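Local coordinates for protein Exo-1,5-alpha-L-arabinofuranobiosidase (Gibberella zeae, PDB 2YDT) that probably hydrolyses alpha-1,5-linked L-arabinan from its chain ends, and binds alpha-L-arabinofuranose and an iminosugar inhibitor in its pocket, at residues Thr10-Glu15 / Asp316-Thr321; Met338-Gly343 / Val354-Val359; Tyr30-Glu35 / Ala322-Leu327; Tyr23-Val28 / Pro346-Lys351; Thr271-Pro276 / Cys294-Glu299. All coordinates share one frame; numbering follows the deposited sequence.

Contact 1. Residues Thr10-Glu15 / Asp316-Thr321. With MN (manganese (II) ion), chain M; SO4 (sulfate ion), chain D.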
# COMPACT_ATOMS: atom_id res chain seq x y z
N THR A 10 17.60 -1.29 -15.34
CA THR A 10 16.21 -1.25 -15.79
C THR A 10 15.77 -2.57 -16.44
O THR A 10 16.59 -3.35 -16.95
CB THR A 10 15.93 -0.10 -16.74
OG1 THR A 10 16.68 -0.25 -17.96
CG2 THR A 10 16.28 1.29 -16.11
N PHE A 11 14.46 -2.82 -16.40
CA PHE A 11 13.84 -3.98 -17.03
C PHE A 11 12.34 -3.81 -17.08
O PHE A 11 11.76 -2.99 -16.34
CB PHE A 11 14.20 -5.27 -16.32
CG PHE A 11 13.83 -5.29 -14.86
CD1 PHE A 11 12.53 -5.61 -14.45
CD2 PHE A 11 14.79 -5.04 -13.90
CE1 PHE A 11 12.22 -5.67 -13.09
CE2 PHE A 11 14.47 -5.07 -12.55
CZ PHE A 11 13.18 -5.39 -12.14
N SER A 12 11.69 -4.55 -17.98
CA SER A 12 10.26 -4.42 -18.19
C SER A 12 9.53 -5.76 -18.06
O SER A 12 9.94 -6.76 -18.65
CB SER A 12 9.96 -3.82 -19.55
OG SER A 12 10.53 -2.52 -19.66
N ASN A 13 8.50 -5.79 -17.23
CA ASN A 13 7.60 -6.94 -17.15
C ASN A 13 8.26 -8.25 -16.77
O ASN A 13 7.99 -9.29 -17.39
CB ASN A 13 6.85 -7.07 -18.47
CG ASN A 13 6.19 -5.80 -18.83
OD1 ASN A 13 6.59 -5.12 -19.80
ND2 ASN A 13 5.21 -5.42 -18.03
N VAL A 14 9.11 -8.22 -15.77
CA VAL A 14 9.68 -9.42 -15.24
C VAL A 14 8.65 -10.11 -14.31
O VAL A 14 8.14 -9.52 -13.38
CB VAL A 14 10.99 -9.12 -14.47
CG1 VAL A 14 11.43 -10.29 -13.56
CG2 VAL A 14 12.10 -8.72 -15.49
N GLU A 15 8.37 -11.38 -14.59
CA GLU A 15 7.43 -12.14 -13.80
C GLU A 15 8.09 -12.62 -12.55
O GLU A 15 9.18 -13.22 -12.56
CB GLU A 15 6.90 -13.34 -14.61
CG GLU A 15 5.85 -14.19 -13.89
CD GLU A 15 5.26 -15.22 -14.81
OE1 GLU A 15 5.77 -16.34 -14.79
OE2 GLU A 15 4.35 -14.86 -15.59
N ASP A 316 3.73 7.61 -19.48
CA ASP A 316 3.59 6.18 -19.75
C ASP A 316 4.75 5.41 -19.22
O ASP A 316 5.90 5.90 -19.18
CB ASP A 316 3.50 5.93 -21.28
CG ASP A 316 2.25 6.42 -21.88
OD1 ASP A 316 1.16 6.19 -21.31
OD2 ASP A 316 2.33 7.06 -22.95
N VAL A 317 4.47 4.17 -18.79
CA VAL A 317 5.49 3.24 -18.35
C VAL A 317 5.12 1.85 -18.89
O VAL A 317 3.98 1.65 -19.28
CB VAL A 317 5.58 3.18 -16.78
CG1 VAL A 317 6.09 4.53 -16.19
CG2 VAL A 317 4.24 2.76 -16.19
N PRO A 318 6.07 0.91 -18.89
CA PRO A 318 5.74 -0.38 -19.49
C PRO A 318 4.98 -1.38 -18.63
O PRO A 318 4.54 -2.41 -19.12
CB PRO A 318 7.10 -0.98 -19.83
CG PRO A 318 8.07 -0.25 -19.03
CD PRO A 318 7.52 1.06 -18.65
N GLN A 319 4.86 -1.07 -17.34
CA GLN A 319 4.18 -1.98 -16.41
C GLN A 319 2.68 -1.80 -16.55
O GLN A 319 2.16 -0.69 -16.61
CB GLN A 319 4.65 -1.67 -14.99
CG GLN A 319 4.05 -2.61 -13.94
CD GLN A 319 4.64 -4.00 -13.98
OE1 GLN A 319 5.71 -4.27 -14.59
NE2 GLN A 319 3.94 -4.92 -13.33
N PRO A 320 1.91 -2.93 -16.65
CA PRO A 320 0.49 -2.81 -16.84
C PRO A 320 -0.31 -2.26 -15.64
O PRO A 320 0.18 -2.22 -14.51
CB PRO A 320 0.07 -4.25 -17.15
CG PRO A 320 1.06 -5.08 -16.52
CD PRO A 320 2.36 -4.33 -16.65
N THR A 321 -1.55 -1.88 -15.92
CA THR A 321 -2.51 -1.49 -14.89
C THR A 321 -2.78 -2.65 -13.94
O THR A 321 -2.96 -3.81 -14.37
CB THR A 321 -3.80 -1.06 -15.52
OG1 THR A 321 -3.53 0.08 -16.37
CG2 THR A 321 -4.86 -0.71 -14.47
MN MN M . -0.90 6.65 -21.83
S SO4 D . 20.21 1.20 -17.08
O1 SO4 D . 20.65 1.15 -15.70
O2 SO4 D . 19.39 2.35 -17.36
O3 SO4 D . 21.41 1.10 -17.90
O4 SO4 D . 19.47 -0.01 -17.46
O HOH W 1 -0.80 8.36 -21.68
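S12 and N13 run past P318 and Q319 at CA separations of 6.2 and 6.1 Å, with N13 in a left-handed backbone conformation just after the chain turns its corner at S12. The one hydrogen bond across the contact comes from the N13 amide: ND2 donates to P318 O at 3.3 Å, the N-H fairly well aimed at 154°. It approaches that carbonyl from above, 43° out of its plane, while the oxygen lies close to the plane of the amide itself. CG of N13 stands beside the backbone N (chi1 -53°), and beyond it ND2 passes P320, meeting CD at 3.3 Å. Next door, OG of S12 rests against the P318 ring, 3.4 Å from CG. Q319 backs this patch from inside: its buried amide is held elsewhere, OE1 by S357 OG and NE2 by S355 OG. Further along the loop, D316 OD1 binds manganese at 2.2 Å, a site completed from the protein by E299. Outside the contact, T10 N and OG1 both bond O4 of a sulfate ion. N13 and V14 together face A356, a G1 beta bulge in the N-terminal strand, which forms the outer edge of the closing propeller blade.

Contact 2. Residues Met338-Gly343 / Val354-Val359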
# COMPACT_ATOMS: atom_id res chain seq x y z
N MET A 338 10.86 1.21 -9.17
CA MET A 338 10.19 -0.09 -9.42
C MET A 338 8.69 0.10 -9.34
O MET A 338 8.18 0.83 -8.45
CB MET A 338 10.65 -1.13 -8.39
CG MET A 338 9.84 -2.41 -8.42
SD MET A 338 10.50 -3.67 -7.25
CE MET A 338 11.63 -4.32 -8.33
N ILE A 339 7.97 -0.53 -10.27
CA ILE A 339 6.53 -0.52 -10.35
C ILE A 339 6.10 -2.00 -10.33
O ILE A 339 6.55 -2.79 -11.18
CB ILE A 339 6.01 0.16 -11.65
CG1 ILE A 339 6.75 1.49 -11.86
CG2 ILE A 339 4.48 0.31 -11.60
CD1 ILE A 339 6.50 2.14 -13.21
N MET A 340 5.29 -2.39 -9.32
CA MET A 340 5.02 -3.81 -9.03
C MET A 340 3.52 -4.00 -8.93
O MET A 340 2.82 -3.20 -8.31
CB MET A 340 5.65 -4.22 -7.70
CG MET A 340 5.59 -5.72 -7.38
SD MET A 340 6.03 -5.95 -5.63
CE MET A 340 6.05 -7.73 -5.54
N GLY A 341 3.01 -5.05 -9.56
CA GLY A 341 1.59 -5.36 -9.52
C GLY A 341 1.27 -6.82 -9.48
O GLY A 341 2.13 -7.67 -9.80
N ALA A 342 0.04 -7.10 -9.04
CA ALA A 342 -0.45 -8.48 -9.00
C ALA A 342 -1.81 -8.60 -9.65
O ALA A 342 -2.64 -9.42 -9.25
CB ALA A 342 -0.40 -9.07 -7.57
N GLY A 343 -2.06 -7.81 -10.68
CA GLY A 343 -3.23 -8.02 -11.48
C GLY A 343 -4.46 -7.29 -10.97
O GLY A 343 -4.37 -6.33 -10.17
N VAL A 354 2.09 -11.96 -10.55
CA VAL A 354 2.90 -10.93 -9.83
C VAL A 354 4.08 -10.57 -10.74
O VAL A 354 4.81 -11.44 -11.18
CB VAL A 354 3.41 -11.43 -8.45
CG1 VAL A 354 4.07 -10.25 -7.69
CG2 VAL A 354 2.24 -12.09 -7.65
N SER A 355 4.25 -9.29 -11.04
CA SER A 355 5.35 -8.90 -11.90
C SER A 355 5.83 -7.49 -11.56
O SER A 355 5.19 -6.79 -10.78
CB SER A 355 4.93 -8.93 -13.36
OG SER A 355 3.99 -7.91 -13.68
N ALA A 356 6.96 -7.08 -12.15
CA ALA A 356 7.48 -5.72 -11.87
C ALA A 356 8.29 -5.23 -13.06
O ALA A 356 8.77 -6.03 -13.88
CB ALA A 356 8.34 -5.69 -10.62
N SER A 357 8.44 -3.92 -13.11
CA SER A 357 9.38 -3.25 -14.02
C SER A 357 10.22 -2.27 -13.20
O SER A 357 9.75 -1.75 -12.18
CB SER A 357 8.60 -2.46 -15.06
OG SER A 357 7.79 -3.26 -15.89
N VAL A 358 11.44 -1.98 -13.66
CA VAL A 358 12.24 -0.90 -13.10
C VAL A 358 12.53 0.04 -14.26
O VAL A 358 13.05 -0.39 -15.29
CB VAL A 358 13.53 -1.38 -12.44
CG1 VAL A 358 14.47 -0.18 -12.15
CG2 VAL A 358 13.20 -2.17 -11.17
N VAL A 359 12.15 1.29 -14.09
CA VAL A 359 12.32 2.37 -15.09
C VAL A 359 13.20 3.47 -14.49
O VAL A 359 13.43 3.53 -13.29
CB VAL A 359 11.00 2.98 -15.51
CG1 VAL A 359 10.07 1.91 -16.08
CG2 VAL A 359 10.31 3.74 -14.33
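S357 O is met by two groups of the neighbouring strand: I339 N donates to it at 2.9 Å, nearly along the C=O axis, and the CA-H of M338 leans on it with CA at 3.3 Å. This is the antiparallel pairing of the two middle strands in the closing blade of a six-bladed beta-propeller, with I339/S357 and G341/S355 as hydrogen-bonded pairs and M338/V358 and M340/A356 as non-hydrogen-bonded ones. S357 N returns a bond to I339 O, and G341 and S355 exchange another two, all between 2.9 and 3.0 Å and close to straight. On the face carrying M338, M340, A356 and V358 the sheet is apolar. The M338 chain leaves anti to the backbone N and then bends at its last torsion (chi3 -87°), ending with CE against V358 CG2 at 3.9 Å. M340 instead stays extended, stepping past the small CB of A356 to reach V354. M340 and V354 also pack on I16 of the N-terminal strand. The face of I339, S355 and S357 is mixed: both serine hydroxyls are taken up by Q319, and the S357 hydroxyl also receives N13 N. At the far end, A342 CB touches V354 CG2 at 4.0 Å, while M340 CE meets the other branch, CG1, at 3.9 Å.

Contact 3. Residues Tyr30-Glu35 / Ala322-Leu327; sequences YARPLE and AYTRSL
T324 OG1 sits at the edge of the R32 guanidinium, exactly in its plane, where NH2 donates to it at 2.8 Å along a fairly straight line (160°) and NH1 adds a more bent bond at 3.2 Å. NH1 also reaches the T324 carbonyl O at 3.0 Å, so the arginine grips both the side chain and the backbone of one residue. The other branch of T324 does apolar work: CG2 lies between the backbone N and the carbonyl carbon and comes over one face of the Y30 ring, a CH-pi contact with CG2 3.7 Å from the centroid, displaced toward CD1. Y30 in turn covers the arginine, its CE2 standing 3.4 Å above the centre of the guanidinium plane. A second layer fixes the group. A31 O accepts from R32 NH1 on one face of its plane and from S326 OG, 2.9 Å away, on the opposite face. Two waters bond Y323 O, one joining it to Y30 N and the other to A31 N, while S275 OG holds T324 N. Y30 touches the bound arabinofuranose and Y323 the iminosugar, so the contact supplies a residue to each part of the pocket. It joins strand 28-35 of the first propeller blade to the start of strand 326-330 of the last and the loop entering it, without backbone pairing; strand 336-341 packs alongside A31 and P33.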
# COMPACT_ATOMS: atom_id res chain seq x y z
N TYR A 30 -2.57 -7.51 -4.95
CA TYR A 30 -2.03 -6.70 -3.83
C TYR A 30 -0.55 -6.89 -3.62
O TYR A 30 -0.10 -7.31 -2.55
CB TYR A 30 -2.85 -6.95 -2.52
CG TYR A 30 -2.96 -5.74 -1.62
CD1 TYR A 30 -4.18 -5.04 -1.51
CD2 TYR A 30 -1.89 -5.31 -0.83
CE1 TYR A 30 -4.32 -3.96 -0.69
CE2 TYR A 30 -2.02 -4.21 -0.00
CZ TYR A 30 -3.23 -3.55 0.09
OH TYR A 30 -3.38 -2.45 0.93
N ALA A 31 0.25 -6.55 -4.63
CA ALA A 31 1.70 -6.69 -4.57
C ALA A 31 2.34 -5.55 -3.77
O ALA A 31 1.93 -4.40 -3.91
CB ALA A 31 2.31 -6.72 -6.01
N ARG A 32 3.36 -5.91 -3.00
CA ARG A 32 4.13 -4.95 -2.21
C ARG A 32 5.61 -5.27 -2.21
O ARG A 32 5.98 -6.43 -1.92
CB ARG A 32 3.60 -4.90 -0.75
CG ARG A 32 2.23 -4.25 -0.63
CD ARG A 32 2.25 -2.77 -0.88
NE ARG A 32 1.00 -2.10 -0.61
CZ ARG A 32 0.05 -1.85 -1.50
NH1 ARG A 32 0.11 -2.29 -2.73
NH2 ARG A 32 -0.99 -1.13 -1.14
N PRO A 33 6.46 -4.24 -2.46
CA PRO A 33 7.92 -4.42 -2.42
C PRO A 33 8.57 -3.71 -1.24
O PRO A 33 7.97 -2.84 -0.63
CB PRO A 33 8.37 -3.68 -3.67
CG PRO A 33 7.48 -2.52 -3.72
CD PRO A 33 6.14 -2.95 -3.10
N LEU A 34 9.78 -4.13 -0.96
CA LEU A 34 10.59 -3.48 0.10
C LEU A 34 12.07 -3.55 -0.22
O LEU A 34 12.58 -4.62 -0.57
CB LEU A 34 10.33 -4.17 1.45
CG LEU A 34 11.16 -3.71 2.65
CD1 LEU A 34 10.77 -2.27 3.03
CD2 LEU A 34 11.06 -4.66 3.89
N GLU A 35 12.77 -2.42 -0.07
CA GLU A 35 14.25 -2.43 -0.16
C GLU A 35 14.85 -2.41 1.24
O GLU A 35 14.57 -1.48 2.00
CB GLU A 35 14.77 -1.23 -0.95
CG GLU A 35 16.28 -1.28 -1.21
CD GLU A 35 16.81 -0.06 -1.98
OE1 GLU A 35 16.49 1.07 -1.56
OE2 GLU A 35 17.54 -0.25 -2.96
N ALA A 322 -2.79 -2.34 -12.64
CA ALA A 322 -3.11 -3.33 -11.63
C ALA A 322 -3.76 -2.66 -10.42
O ALA A 322 -3.46 -1.51 -10.07
CB ALA A 322 -1.87 -4.12 -11.20
N TYR A 323 -4.63 -3.40 -9.74
CA TYR A 323 -5.18 -2.98 -8.46
C TYR A 323 -4.08 -2.77 -7.45
O TYR A 323 -3.19 -3.62 -7.27
CB TYR A 323 -6.16 -4.04 -7.95
CG TYR A 323 -6.85 -3.71 -6.65
CD1 TYR A 323 -7.82 -2.70 -6.58
CD2 TYR A 323 -6.58 -4.44 -5.49
CE1 TYR A 323 -8.48 -2.41 -5.39
CE2 TYR A 323 -7.24 -4.15 -4.29
CZ TYR A 323 -8.20 -3.15 -4.25
OH TYR A 323 -8.87 -2.89 -3.10
N THR A 324 -4.13 -1.59 -6.82
CA THR A 324 -3.13 -1.16 -5.83
C THR A 324 -1.68 -1.44 -6.29
O THR A 324 -0.79 -1.83 -5.53
CB THR A 324 -3.45 -1.65 -4.37
OG1 THR A 324 -2.66 -0.91 -3.43
CG2 THR A 324 -3.18 -3.17 -4.18
N ARG A 325 -1.41 -1.14 -7.56
CA ARG A 325 -0.07 -1.21 -8.10
C ARG A 325 0.84 -0.35 -7.23
O ARG A 325 0.47 0.79 -6.90
CB ARG A 325 -0.09 -0.78 -9.58
CG ARG A 325 1.16 -1.17 -10.36
CD ARG A 325 1.12 -0.68 -11.82
NE ARG A 325 1.07 0.78 -11.86
CZ ARG A 325 1.18 1.50 -12.96
NH1 ARG A 325 1.40 0.90 -14.12
NH2 ARG A 325 1.05 2.83 -12.91
N SER A 326 2.00 -0.89 -6.85
CA SER A 326 2.86 -0.25 -5.87
C SER A 326 4.15 0.23 -6.46
O SER A 326 4.51 -0.12 -7.61
CB SER A 326 3.13 -1.19 -4.68
OG SER A 326 3.61 -2.42 -5.09
N LEU A 327 4.85 1.05 -5.68
CA LEU A 327 6.08 1.72 -6.14
C LEU A 327 7.18 1.63 -5.11
O LEU A 327 6.94 1.53 -3.89
CB LEU A 327 5.78 3.20 -6.39
CG LEU A 327 4.67 3.59 -7.35
CD1 LEU A 327 4.34 5.15 -7.26
CD2 LEU A 327 5.04 3.20 -8.79
O HOH W 2 -2.94 -6.26 -7.76
O HOH W 3 -0.49 -4.53 -6.72

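Contact 4. Residues Tyr23-Val28 / Pro346-Lys351. With SO4 (sulfate ion), chain F.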
# COMPACT_ATOMS: atom_id res chain seq x y z
N TYR A 23 -5.57 -22.14 -8.06
CA TYR A 23 -5.75 -21.09 -7.05
C TYR A 23 -7.08 -20.39 -7.26
O TYR A 23 -7.61 -20.31 -8.39
CB TYR A 23 -4.58 -20.07 -7.10
CG TYR A 23 -3.40 -20.39 -6.22
CD1 TYR A 23 -3.07 -21.69 -5.87
CD2 TYR A 23 -2.58 -19.36 -5.77
CE1 TYR A 23 -1.99 -21.93 -5.04
CE2 TYR A 23 -1.49 -19.61 -4.96
CZ TYR A 23 -1.21 -20.87 -4.59
OH TYR A 23 -0.11 -21.10 -3.77
N ARG A 24 -7.69 -19.94 -6.16
CA ARG A 24 -9.00 -19.29 -6.18
C ARG A 24 -8.94 -17.87 -6.72
O ARG A 24 -8.12 -17.10 -6.28
CB ARG A 24 -9.57 -19.28 -4.76
CG ARG A 24 -9.76 -20.68 -4.17
CD ARG A 24 -10.17 -20.67 -2.68
NE ARG A 24 -9.10 -20.20 -1.81
CZ ARG A 24 -9.00 -18.96 -1.30
NH1 ARG A 24 -9.95 -18.04 -1.48
NH2 ARG A 24 -7.93 -18.66 -0.54
N ASP A 25 -9.84 -17.52 -7.62
CA ASP A 25 -9.98 -16.15 -8.20
C ASP A 25 -9.97 -15.13 -7.06
O ASP A 25 -10.72 -15.30 -6.05
CB ASP A 25 -11.32 -16.12 -8.91
CG ASP A 25 -11.51 -14.93 -9.81
OD1 ASP A 25 -10.56 -14.27 -10.25
OD2 ASP A 25 -12.69 -14.73 -10.15
N PRO A 26 -9.10 -14.10 -7.15
CA PRO A 26 -8.23 -13.66 -8.27
C PRO A 26 -6.84 -14.30 -8.32
O PRO A 26 -6.04 -13.92 -9.18
CB PRO A 26 -8.10 -12.17 -8.02
CG PRO A 26 -8.04 -12.08 -6.53
CD PRO A 26 -9.05 -13.10 -6.05
N GLN A 27 -6.55 -15.23 -7.40
CA GLN A 27 -5.34 -16.06 -7.39
C GLN A 27 -4.18 -15.36 -6.71
O GLN A 27 -3.60 -15.88 -5.77
CB GLN A 27 -4.99 -16.65 -8.77
CG GLN A 27 -6.14 -17.41 -9.42
CD GLN A 27 -5.72 -18.12 -10.68
OE1 GLN A 27 -5.20 -17.47 -11.57
NE2 GLN A 27 -5.92 -19.45 -10.76
N VAL A 28 -3.83 -14.18 -7.21
CA VAL A 28 -2.90 -13.27 -6.57
C VAL A 28 -3.51 -11.88 -6.69
O VAL A 28 -4.35 -11.64 -7.57
CB VAL A 28 -1.51 -13.32 -7.19
CG1 VAL A 28 -0.90 -14.73 -6.99
CG2 VAL A 28 -1.53 -12.89 -8.72
N PRO A 346 -11.06 -9.48 -8.75
CA PRO A 346 -11.87 -10.55 -9.37
C PRO A 346 -13.16 -9.97 -9.99
O PRO A 346 -13.72 -8.97 -9.50
CB PRO A 346 -12.16 -11.48 -8.18
CG PRO A 346 -12.11 -10.59 -7.01
CD PRO A 346 -11.06 -9.60 -7.28
N PRO A 347 -13.63 -10.61 -11.09
CA PRO A 347 -13.12 -11.83 -11.69
C PRO A 347 -11.94 -11.59 -12.60
O PRO A 347 -11.99 -10.73 -13.48
CB PRO A 347 -14.34 -12.36 -12.51
CG PRO A 347 -15.13 -11.17 -12.80
CD PRO A 347 -14.85 -10.11 -11.77
N ALA A 348 -10.84 -12.31 -12.35
CA ALA A 348 -9.60 -12.11 -13.07
C ALA A 348 -9.31 -13.12 -14.18
O ALA A 348 -8.31 -13.03 -14.88
CB ALA A 348 -8.39 -12.00 -12.08
N GLY A 349 -10.21 -14.10 -14.32
CA GLY A 349 -10.14 -15.03 -15.45
C GLY A 349 -8.93 -15.92 -15.50
O GLY A 349 -8.57 -16.43 -16.56
N GLY A 350 -8.30 -16.15 -14.35
CA GLY A 350 -7.09 -16.96 -14.26
C GLY A 350 -5.80 -16.26 -14.69
O GLY A 350 -4.76 -16.90 -14.72
N LYS A 351 -5.86 -14.96 -15.00
CA LYS A 351 -4.77 -14.32 -15.69
C LYS A 351 -3.83 -13.47 -14.84
O LYS A 351 -2.84 -12.94 -15.37
CB LYS A 351 -5.34 -13.49 -16.83
CG LYS A 351 -6.10 -14.35 -17.87
CD LYS A 351 -5.34 -15.64 -18.25
CE LYS A 351 -5.85 -16.28 -19.57
NZ LYS A 351 -5.34 -17.67 -19.80
S SO4 F . -5.32 -20.41 -16.92
O1 SO4 F . -5.83 -20.20 -15.60
O2 SO4 F . -5.76 -19.25 -17.73
O3 SO4 F . -3.86 -20.54 -17.03
O4 SO4 F . -5.93 -21.63 -17.53
O HOH W 4 -8.60 -15.59 -11.61
O HOH W 5 -12.45 -15.33 -13.09
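D25 carries the polar side of this contact, its OD1 accepting the backbone N-H of A348 at 2.9 Å with a nearly straight 168° angle and through the syn lone pair. CG lies anti to the backbone N (chi1 -167°), on the side of the 346-351 loop. Water extends the link: one molecule donates to OD1 and accepts from G350 N, and a second bridges D25 OD2, weakly, to G349 N. The carboxylate thus serves three successive N-H groups of the type I' turn A348-K351, one directly and two through water. That turn is closed by K351 N bonding A348 O. Apolar contact comes from prolines. The P26 and P346 rings lie side by side, pointing the same way, with P26 CG 4.0 Å from P346 CD, and A348 CB fills in against P26 CB. Both P26 and P347 follow cis peptide bonds. The Q27 amide works both ways: NE2 donates back to Y23 O at 3.0 Å, while OE1 packs on G350 CA at 3.3 Å. At the outer end, K351 NZ bonds a sulfate ion. P346 borders the bound arabinofuranose. The contact ties the loop that leads from strand 11-17 into strand 28-35 to the loop between strands 336-341 and 354-360.

Contact 5. Residues Thr271-Pro276 / Cys294-Glu299. With MN (manganese (II) ion), chain M.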
# COMPACT_ATOMS: atom_id res chain seq x y z
N THR A 271 -7.80 12.30 -14.77
CA THR A 271 -8.28 12.17 -13.38
C THR A 271 -8.04 10.72 -12.86
O THR A 271 -8.90 9.85 -13.00
CB THR A 271 -9.76 12.49 -13.28
OG1 THR A 271 -10.51 11.66 -14.15
CG2 THR A 271 -10.06 13.97 -13.59
N PRO A 272 -6.86 10.47 -12.29
CA PRO A 272 -6.58 9.12 -11.78
C PRO A 272 -7.59 8.74 -10.71
O PRO A 272 -8.01 9.60 -9.91
CB PRO A 272 -5.19 9.22 -11.17
CG PRO A 272 -4.88 10.65 -11.09
CD PRO A 272 -5.73 11.39 -12.06
N ALA A 273 -7.96 7.46 -10.71
CA ALA A 273 -8.93 6.92 -9.76
C ALA A 273 -8.49 5.53 -9.32
O ALA A 273 -7.89 4.79 -10.10
CB ALA A 273 -10.34 6.82 -10.35
N GLY A 274 -8.83 5.20 -8.08
CA GLY A 274 -8.68 3.83 -7.56
C GLY A 274 -7.33 3.53 -6.94
O GLY A 274 -6.27 3.90 -7.47
N SER A 275 -7.38 2.88 -5.77
CA SER A 275 -6.25 2.19 -5.16
C SER A 275 -4.86 2.77 -5.45
O SER A 275 -3.99 2.09 -6.05
CB SER A 275 -6.30 0.68 -5.51
OG SER A 275 -6.29 0.42 -6.90
N PRO A 276 -4.63 3.98 -4.92
CA PRO A 276 -3.39 4.66 -5.24
C PRO A 276 -2.22 4.26 -4.36
O PRO A 276 -2.38 3.64 -3.32
CB PRO A 276 -3.74 6.13 -5.04
CG PRO A 276 -4.80 6.12 -4.01
CD PRO A 276 -5.60 4.88 -4.28
N CYS A 294 -2.17 4.85 -9.72
CA CYS A 294 -3.52 4.44 -9.39
C CYS A 294 -3.84 3.07 -9.99
O CYS A 294 -3.07 2.58 -10.81
CB CYS A 294 -4.55 5.48 -9.82
SG CYS A 294 -4.97 5.47 -11.57
N GLY A 295 -4.95 2.48 -9.58
CA GLY A 295 -5.29 1.10 -9.93
C GLY A 295 -6.19 0.93 -11.16
O GLY A 295 -6.64 -0.19 -11.44
N THR A 296 -6.41 2.02 -11.91
CA THR A 296 -7.30 1.99 -13.09
C THR A 296 -6.61 2.46 -14.37
O THR A 296 -7.25 2.43 -15.45
CB THR A 296 -8.56 2.81 -12.89
OG1 THR A 296 -8.26 4.21 -12.73
CG2 THR A 296 -9.41 2.29 -11.68
N ARG A 297 -5.37 2.92 -14.27
CA ARG A 297 -4.58 3.37 -15.45
C ARG A 297 -3.17 2.91 -15.31
O ARG A 297 -2.72 2.67 -14.20
CB ARG A 297 -4.57 4.90 -15.52
CG ARG A 297 -5.93 5.50 -15.62
CD ARG A 297 -5.87 6.95 -15.92
NE ARG A 297 -5.23 7.17 -17.22
CZ ARG A 297 -5.85 7.55 -18.32
NH1 ARG A 297 -7.17 7.79 -18.32
NH2 ARG A 297 -5.13 7.70 -19.43
N SER A 298 -2.42 2.86 -16.43
CA SER A 298 -1.04 2.40 -16.40
C SER A 298 0.01 3.47 -16.19
O SER A 298 1.16 3.14 -15.84
CB SER A 298 -0.73 1.59 -17.66
OG SER A 298 -0.83 2.41 -18.81
N GLU A 299 -0.34 4.74 -16.41
CA GLU A 299 0.63 5.80 -16.29
C GLU A 299 1.06 6.05 -14.83
O GLU A 299 0.39 5.61 -13.87
CB GLU A 299 0.11 7.11 -16.87
CG GLU A 299 -0.26 6.99 -18.37
CD GLU A 299 -1.68 6.64 -18.64
OE1 GLU A 299 -2.44 6.27 -17.73
OE2 GLU A 299 -2.11 6.75 -19.82
MN MN M . -0.90 6.65 -21.83
O HOH W 6 -8.39 6.69 -13.83
O HOH W 1 -0.80 8.36 -21.68
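The connection between two propeller blades meets a loop of the second where A273 and G274 pass G295 and T296: 271-276 leads from strand 262-263 into 277-281, and 294-299 joins strands 289-293 and 300-303. T296 OG1 donates to A273 O at 2.7 Å, tilted 30° from the carbonyl plane. Its chi1 of 64° puts OG1 between the backbone N and the carbonyl carbon, and leaves CG2 also close to A273 O. A water donates to the same OG1 and accepts a weak bond from A273 N, so the threonine meets A273 at both its C=O and its N-H. Beside it, G295 N bonds G274 O at 2.9 Å from well above the carbonyl plane. The side chain of S275 then comes over G295, OG lying 3.3 Å from its CA; that hydroxyl takes T324 N, while S275 N donates to E228 of the iminosugar pocket, so this crossing lies just behind the pocket. On the buried side, C294 SG packs against P272 CB at 3.8 Å. Beyond the crossing, R297 forms a salt bridge to E299 side-on, NE to OE1 at 3.0 Å and NH2 to OE2 at 3.2 Å, both oxygens met on the syn side but with the donors 33° out of the carboxylate plane. OE2 of E299 also binds the manganese, which it shares with D316 OD1.

Along the chain, the first segments of contacts 1, 4 and 3 come within the opening 35 residues, and their partners lie more than 280 residues later; contacts 5 and 2 are local. Contacts 1 and 2 have centres 6 Å apart and share the sheet in which the N-terminal strand 11-17 pairs with 354-360, the closure that seals a propeller ring. Contact 3, 7 Å from contact 2 centre to centre, packs the entry to strand 326-330 of that sheet on the first blade. Contact 5 meets contact 1 at the manganese. Contact 4, its centre about 20 Å from those of contacts 1 and 5, lies by the arabinofuranose. The set runs from ring closure to the ligand pocket, which contact 3 reaches directly.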